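Local coordinates for heavy metal cation tricomponent efflux pump ZneA(CzcA-like) (Cupriavidus metallidurans, PDB 4K0J), which probably exports zinc ions in exchange for protons, as the inner-membrane RND component of a tripartite heavy-metal efflux pump, at residues T679-L690 and R806-L814. Residues are numbered along the deposited sequence; the frame is centred on the assembly and turned at random.
Sequences TRQVATAITRLL and RHLTVRLNL
Leu808, Val810 and Leu812, on one face of strand 807-812, pack against helix 679-690, which runs nearly parallel to the strand, its axis 8.5 Å away at an angle of 15°. The contact is largely apolar, with no hydrogen bond between the two elements. Leu808 is the most deeply engaged: its CD2 lies 3.6 Å from CA of Arg680 and touches the aliphatic part of that side chain. The short side chain of Ala683 is consistent with the close approach of the helix, its CB lying 4.2 Å from both Leu808 CD2 and Val810 CG2. The two methyls of Val810 take different partners: CG2 lies on Ala683 and Ile686, CG1 between Thr687 and Leu690. Farther along, Leu690 CD1 meets Leu812 CD1 at 4.1 Å, the two side chains crossing at about a right angle.

Polar groups at the margin are bonded to other partners. With OG1 beside its own backbone N (chi1 -77°), Thr687 donates to Ala683 O at 3.0 Å; this carbonyl also accepts from Thr687 N, on the opposite face of its plane. Because its proton is given to Ala683 O, OG1 can lie against Val810 CG1 (3.5 Å). Arg680 carries its guanidinium to a salt bridge with Glu796.

Together with helix 820-830, which Leu690 also touches, the helix covers one face of the antiparallel sheet of a ferredoxin-like beta-alpha-beta-beta-alpha-beta unit, with a long insertion between strands 699-701 and 807-812, probably part of the porter domain. Cohesion between helix and strand therefore rests on buried aliphatic surface.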
loop_
_atom_site.group_PDB
_atom_site.type_symbol
_atom_site.label_atom_id
_atom_site.label_comp_id
_atom_site.label_asym_id
_atom_site.label_seq_id
_atom_site.Cartn_x
_atom_site.Cartn_y
_atom_site.Cartn_z
ATOM N N THR C 679 -22.051 37.020 11.358
ATOM C CA THR C 679 -20.683 36.761 10.913
ATOM C C THR C 679 -20.348 37.682 9.759
ATOM O O THR C 679 -19.239 38.201 9.689
ATOM C CB THR C 679 -20.447 35.302 10.474
ATOM O OG1 THR C 679 -21.557 34.852 9.688
ATOM C CG2 THR C 679 -20.277 34.395 11.675
ATOM N N ARG C 680 -21.315 37.902 8.867
ATOM C CA ARG C 680 -21.106 38.838 7.762
ATOM C C ARG C 680 -20.988 40.288 8.235
ATOM O O ARG C 680 -20.274 41.091 7.627
ATOM C CB ARG C 680 -22.201 38.711 6.701
ATOM C CG ARG C 680 -21.954 39.563 5.459
ATOM C CD ARG C 680 -22.429 38.853 4.217
ATOM N NE ARG C 680 -23.650 38.105 4.488
ATOM C CZ ARG C 680 -23.827 36.825 4.178
ATOM N NH1 ARG C 680 -22.860 36.145 3.570
ATOM N NH2 ARG C 680 -24.975 36.230 4.470
ATOM N N GLN C 681 -21.687 40.617 9.316
ATOM C CA GLN C 681 -21.592 41.943 9.910
ATOM C C GLN C 681 -20.172 42.183 10.426
ATOM O O GLN C 681 -19.483 43.127 10.004
ATOM C CB GLN C 681 -22.602 42.084 11.049
ATOM C CG GLN C 681 -24.053 42.092 10.601
ATOM C CD GLN C 681 -25.018 42.036 11.768
ATOM O OE1 GLN C 681 -24.607 42.074 12.927
ATOM N NE2 GLN C 681 -26.309 41.946 11.468
ATOM N N VAL C 682 -19.740 41.315 11.337
ATOM C CA VAL C 682 -18.398 41.385 11.906
ATOM C C VAL C 682 -17.348 41.380 10.802
ATOM O O VAL C 682 -16.345 42.086 10.884
ATOM C CB VAL C 682 -18.138 40.213 12.875
ATOM C CG1 VAL C 682 -16.684 40.179 13.309
ATOM C CG2 VAL C 682 -19.055 40.313 14.083
ATOM N N ALA C 683 -17.597 40.593 9.760
ATOM C CA ALA C 683 -16.695 40.529 8.619
ATOM C C ALA C 683 -16.645 41.862 7.885
ATOM O O ALA C 683 -15.595 42.255 7.392
ATOM C CB ALA C 683 -17.111 39.420 7.676
ATOM N N THR C 684 -17.782 42.546 7.806
ATOM C CA THR C 684 -17.829 43.877 7.207
ATOM C C THR C 684 -16.934 44.801 8.013
ATOM O O THR C 684 -16.150 45.580 7.453
ATOM C CB THR C 684 -19.268 44.447 7.179
ATOM O OG1 THR C 684 -20.075 43.667 6.290
ATOM C CG2 THR C 684 -19.270 45.896 6.710
ATOM N N ALA C 685 -17.042 44.694 9.335
ATOM C CA ALA C 685 -16.170 45.457 10.226
ATOM C C ALA C 685 -14.688 45.194 9.947
ATOM O O ALA C 685 -13.941 46.118 9.631
ATOM C CB ALA C 685 -16.496 45.157 11.677
ATOM N N ILE C 686 -14.274 43.933 10.055
ATOM C CA ILE C 686 -12.878 43.553 9.866
ATOM C C ILE C 686 -12.366 43.949 8.486
ATOM O O ILE C 686 -11.197 44.289 8.317
ATOM C CB ILE C 686 -12.657 42.038 10.102
ATOM C CG1 ILE C 686 -12.965 41.678 11.554
ATOM C CG2 ILE C 686 -11.225 41.622 9.774
ATOM C CD1 ILE C 686 -12.389 40.340 12.000
ATOM N N THR C 687 -13.249 43.917 7.500
ATOM C CA THR C 687 -12.868 44.316 6.157
ATOM C C THR C 687 -12.556 45.800 6.120
ATOM O O THR C 687 -11.456 46.203 5.719
ATOM C CB THR C 687 -13.970 43.997 5.149
ATOM O OG1 THR C 687 -13.942 42.594 4.855
ATOM C CG2 THR C 687 -13.762 44.787 3.866
ATOM N N ARG C 688 -13.522 46.606 6.560
ATOM C CA ARG C 688 -13.358 48.055 6.582
ATOM C C ARG C 688 -12.148 48.475 7.408
ATOM O O ARG C 688 -11.496 49.468 7.100
ATOM C CB ARG C 688 -14.615 48.725 7.131
ATOM C CG ARG C 688 -15.863 48.474 6.311
ATOM C CD ARG C 688 -17.075 49.113 6.972
ATOM N NE ARG C 688 -16.942 50.564 7.062
ATOM C CZ ARG C 688 -17.378 51.406 6.132
ATOM N NH1 ARG C 688 -17.979 50.939 5.044
ATOM N NH2 ARG C 688 -17.217 52.713 6.288
ATOM N N LEU C 689 -11.849 47.712 8.453
ATOM C CA LEU C 689 -10.722 48.020 9.324
ATOM C C LEU C 689 -9.408 47.686 8.637
ATOM O O LEU C 689 -8.567 48.560 8.429
ATOM C CB LEU C 689 -10.837 47.251 10.643
ATOM C CG LEU C 689 -9.875 47.610 11.784
ATOM C CD1 LEU C 689 -8.582 46.803 11.724
ATOM C CD2 LEU C 689 -9.576 49.103 11.784
ATOM N N LEU C 690 -9.243 46.412 8.295
ATOM C CA LEU C 690 -8.014 45.922 7.688
ATOM C C LEU C 690 -7.646 46.682 6.430
ATOM O O LEU C 690 -6.463 46.839 6.120
ATOM C CB LEU C 690 -8.132 44.436 7.360
ATOM C CG LEU C 690 -8.057 43.479 8.542
ATOM C CD1 LEU C 690 -8.067 42.053 8.038
ATOM C CD2 LEU C 690 -6.809 43.758 9.359
ATOM N N ARG C 806 -19.135 27.207 10.841
ATOM C CA ARG C 806 -19.535 28.121 9.783
ATOM C C ARG C 806 -18.703 29.392 9.925
ATOM O O ARG C 806 -18.702 30.019 10.985
ATOM C CB ARG C 806 -21.017 28.462 9.918
ATOM C CG ARG C 806 -21.865 27.343 10.491
ATOM C CD ARG C 806 -22.441 26.455 9.403
ATOM N NE ARG C 806 -23.613 27.057 8.776
ATOM C CZ ARG C 806 -24.847 26.950 9.255
ATOM N NH1 ARG C 806 -25.070 26.260 10.364
ATOM N NH2 ARG C 806 -25.857 27.529 8.624
ATOM N N HIS C 807 -17.988 29.774 8.871
ATOM C CA HIS C 807 -17.179 30.987 8.935
ATOM C C HIS C 807 -17.243 31.797 7.646
ATOM O O HIS C 807 -17.625 31.290 6.596
ATOM C CB HIS C 807 -15.721 30.655 9.288
ATOM C CG HIS C 807 -14.924 30.110 8.141
ATOM N ND1 HIS C 807 -15.102 28.835 7.645
ATOM C CD2 HIS C 807 -13.942 30.668 7.394
ATOM C CE1 HIS C 807 -14.270 28.637 6.640
ATOM N NE2 HIS C 807 -13.554 29.733 6.467
ATOM N N LEU C 808 -16.879 33.069 7.743
ATOM C CA LEU C 808 -16.722 33.913 6.564
ATOM C C LEU C 808 -15.271 34.347 6.492
ATOM O O LEU C 808 -14.623 34.523 7.519
ATOM C CB LEU C 808 -17.636 35.134 6.636
ATOM C CG LEU C 808 -18.716 35.251 5.556
ATOM C CD1 LEU C 808 -19.757 34.159 5.714
ATOM C CD2 LEU C 808 -19.366 36.625 5.588
ATOM N N THR C 809 -14.755 34.515 5.281
ATOM C CA THR C 809 -13.330 34.745 5.105
ATOM C C THR C 809 -13.021 36.134 4.581
ATOM O O THR C 809 -13.485 36.520 3.512
ATOM C CB THR C 809 -12.726 33.734 4.129
ATOM O OG1 THR C 809 -13.156 32.415 4.481
ATOM C CG2 THR C 809 -11.209 33.806 4.165
ATOM N N VAL C 810 -12.227 36.882 5.334
ATOM C CA VAL C 810 -11.731 38.150 4.839
ATOM C C VAL C 810 -10.351 37.920 4.249
ATOM O O VAL C 810 -9.354 37.912 4.970
ATOM C CB VAL C 810 -11.650 39.215 5.949
ATOM C CG1 VAL C 810 -11.206 40.541 5.364
ATOM C CG2 VAL C 810 -12.990 39.370 6.641
ATOM N N ARG C 811 -10.293 37.719 2.939
ATOM C CA ARG C 811 -9.022 37.475 2.285
ATOM C C ARG C 811 -8.306 38.778 1.919
ATOM O O ARG C 811 -8.948 39.766 1.558
ATOM C CB ARG C 811 -9.199 36.551 1.076
ATOM C CG ARG C 811 -9.855 37.151 -0.140
ATOM C CD ARG C 811 -9.829 36.133 -1.269
ATOM N NE ARG C 811 -10.027 36.727 -2.588
ATOM C CZ ARG C 811 -11.192 36.753 -3.225
ATOM N NH1 ARG C 811 -12.269 36.223 -2.660
ATOM N NH2 ARG C 811 -11.284 37.308 -4.425
ATOM N N LEU C 812 -6.976 38.766 2.035
ATOM C CA LEU C 812 -6.153 39.968 1.880
ATOM C C LEU C 812 -4.672 39.670 1.594
ATOM O O LEU C 812 -4.130 38.675 2.068
ATOM C CB LEU C 812 -6.254 40.848 3.130
ATOM C CG LEU C 812 -5.513 40.382 4.386
ATOM C CD1 LEU C 812 -5.114 41.580 5.227
ATOM C CD2 LEU C 812 -6.351 39.411 5.204
ATOM N N ASN C 813 -4.017 40.546 0.834
ATOM C CA ASN C 813 -2.598 40.367 0.500
ATOM C C ASN C 813 -1.652 41.287 1.280
ATOM O O ASN C 813 -1.961 42.454 1.517
ATOM C CB ASN C 813 -2.370 40.542 -1.003
ATOM C CG ASN C 813 -3.093 39.496 -1.828
ATOM O OD1 ASN C 813 -3.190 38.334 -1.433
ATOM N ND2 ASN C 813 -3.611 39.905 -2.980
ATOM N N LEU C 814 -0.493 40.756 1.657
ATOM C CA LEU C 814 0.472 41.480 2.487
ATOM C C LEU C 814 1.283 42.516 1.717
ATOM O O LEU C 814 1.995 43.321 2.315
ATOM C CB LEU C 814 1.418 40.495 3.186
ATOM C CG LEU C 814 1.869 39.237 2.426
ATOM C CD1 LEU C 814 2.759 39.556 1.229
ATOM C CD2 LEU C 814 2.573 38.271 3.369
#